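Local coordinates for universal stress protein (Pseudomonas aeruginosa UCBPP-PA14, PDB 7MQ5), which is of unknown function but belongs to the universal stress protein family, whose members are generally linked to survival under stress, at residues A27-G32 and P131-K136. Sequence-based numbering, arbitrary orientation.
Sequences AQLIAG and PWTGGK
Leu29 and Ile30, on successive positions of helix 22-34, meet the side chain of Trp132. Leu29 reaches across because its CG lies anti to the backbone N (chi1 -177°), which carries the two methyls out from the helix. Leu29 CD2 meets the root of the tryptophan side chain, 3.7 Å from Trp132 CB, and touches CE3 of the six-membered ring of Trp132 at 3.8 Å. The other methyl, Leu29 CD1, turns to Thr133, lying 3.9 Å from Thr133 OG1 in a plain van der Waals approach. Farther out along the indole, Ile30 comes in with its longer branch: Ile30 CG1 is 4.0 Å from Trp132 CZ3, and Ile30 CD1 sits 4.1 Å from Trp132 CH2. Both aliphatic chains meet the ring at a slant. The indole nitrogen is satisfied by a hydrogen bond from Trp132 NE1 to Asp270 OD2. In the backbone, Trp132 O accepts the Gly135 N-H in a type II turn leading into strand 136-141. Consistent with tandem alpha/beta halves, the contact joins a helix of the N-terminal one to the linker between them. With no hydrogen bond crossing it, cohesion here is apolar, while the bond to Asp270 probably restrains the indole's rotation.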
loop_
_atom_site.group_PDB
_atom_site.type_symbol
_atom_site.label_atom_id
_atom_site.label_comp_id
_atom_site.label_asym_id
_atom_site.label_seq_id
_atom_site.Cartn_x
_atom_site.Cartn_y
_atom_site.Cartn_z
ATOM N N ALA A 27 -11.957 0.234 -3.173
ATOM C CA ALA A 27 -12.300 1.671 -3.060
ATOM C C ALA A 27 -13.690 1.836 -2.435
ATOM O O ALA A 27 -13.870 2.731 -1.590
ATOM C CB ALA A 27 -12.235 2.314 -4.421
ATOM N N GLN A 28 -14.647 0.996 -2.846
ATOM C CA GLN A 28 -16.024 1.081 -2.283
ATOM C C GLN A 28 -16.000 0.738 -0.790
ATOM O O GLN A 28 -16.722 1.372 -0.013
ATOM C CB GLN A 28 -16.977 0.143 -3.022
ATOM C CG GLN A 28 -17.375 0.626 -4.401
ATOM C CD GLN A 28 -18.158 -0.460 -5.090
ATOM O OE1 GLN A 28 -17.599 -1.446 -5.558
ATOM N NE2 GLN A 28 -19.468 -0.319 -5.089
ATOM N N LEU A 29 -15.196 -0.246 -0.401
ATOM C CA LEU A 29 -15.163 -0.619 1.034
ATOM C C LEU A 29 -14.605 0.554 1.840
ATOM O O LEU A 29 -15.221 0.948 2.843
ATOM C CB LEU A 29 -14.312 -1.870 1.229
ATOM C CG LEU A 29 -14.268 -2.391 2.662
ATOM C CD1 LEU A 29 -15.621 -2.930 3.082
ATOM C CD2 LEU A 29 -13.204 -3.464 2.817
ATOM N N ILE A 30 -13.482 1.105 1.386
ATOM C CA ILE A 30 -12.829 2.219 2.122
ATOM C C ILE A 30 -13.765 3.432 2.162
ATOM O O ILE A 30 -14.043 3.941 3.258
ATOM C CB ILE A 30 -11.479 2.554 1.467
ATOM C CG1 ILE A 30 -10.487 1.393 1.574
ATOM C CG2 ILE A 30 -10.913 3.837 2.052
ATOM C CD1 ILE A 30 -9.333 1.496 0.597
ATOM N N ALA A 31 -14.246 3.865 0.994
ATOM C CA ALA A 31 -15.042 5.113 0.925
ATOM C C ALA A 31 -16.411 4.934 1.591
ATOM O O ALA A 31 -17.004 5.946 2.001
ATOM C CB ALA A 31 -15.164 5.573 -0.506
ATOM N N GLY A 32 -16.886 3.693 1.709
ATOM C CA GLY A 32 -18.170 3.455 2.390
ATOM C C GLY A 32 -18.088 3.865 3.850
ATOM O O GLY A 32 -19.133 4.225 4.426
ATOM N N PRO A 131 -12.058 -11.029 0.107
ATOM C CA PRO A 131 -12.563 -9.802 0.715
ATOM C C PRO A 131 -11.700 -9.392 1.919
ATOM O O PRO A 131 -11.139 -10.232 2.588
ATOM C CB PRO A 131 -13.984 -10.181 1.164
ATOM C CG PRO A 131 -13.937 -11.683 1.317
ATOM C CD PRO A 131 -12.993 -12.157 0.232
ATOM N N TRP A 132 -11.614 -8.096 2.179
ATOM C CA TRP A 132 -10.894 -7.643 3.396
ATOM C C TRP A 132 -11.691 -7.942 4.665
ATOM O O TRP A 132 -11.065 -8.172 5.697
ATOM C CB TRP A 132 -10.672 -6.141 3.326
ATOM C CG TRP A 132 -9.572 -5.718 2.416
ATOM C CD1 TRP A 132 -8.909 -6.462 1.482
ATOM C CD2 TRP A 132 -9.076 -4.380 2.295
ATOM N NE1 TRP A 132 -7.985 -5.685 0.839
ATOM C CE2 TRP A 132 -8.085 -4.400 1.292
ATOM C CE3 TRP A 132 -9.378 -3.170 2.927
ATOM C CZ2 TRP A 132 -7.374 -3.256 0.930
ATOM C CZ3 TRP A 132 -8.669 -2.045 2.576
ATOM C CH2 TRP A 132 -7.691 -2.090 1.585
ATOM N N THR A 133 -13.021 -7.851 4.581
ATOM C CA THR A 133 -13.879 -7.931 5.786
ATOM C C THR A 133 -13.578 -9.207 6.565
ATOM O O THR A 133 -13.605 -10.321 5.986
ATOM C CB THR A 133 -15.351 -7.754 5.414
ATOM O OG1 THR A 133 -15.477 -6.452 4.844
ATOM C CG2 THR A 133 -16.290 -7.884 6.593
ATOM N N GLY A 134 -13.285 -9.026 7.849
ATOM C CA GLY A 134 -13.018 -10.157 8.747
ATOM C C GLY A 134 -11.635 -10.762 8.590
ATOM O O GLY A 134 -11.359 -11.739 9.303
ATOM N N GLY A 135 -10.780 -10.213 7.728
ATOM C CA GLY A 135 -9.462 -10.842 7.521
ATOM C C GLY A 135 -8.401 -10.379 8.505
ATOM O O GLY A 135 -8.740 -9.843 9.578
ATOM N N LYS A 136 -7.143 -10.593 8.142
ATOM C CA LYS A 136 -5.985 -10.182 8.974
ATOM C C LYS A 136 -5.152 -9.158 8.203
ATOM O O LYS A 136 -4.836 -9.384 7.018
ATOM C CB LYS A 136 -5.163 -11.402 9.387
ATOM C CG LYS A 136 -5.949 -12.384 10.246
ATOM C CD LYS A 136 -5.114 -13.494 10.822
ATOM C CE LYS A 136 -5.942 -14.476 11.628
ATOM N NZ LYS A 136 -5.145 -15.642 12.071
#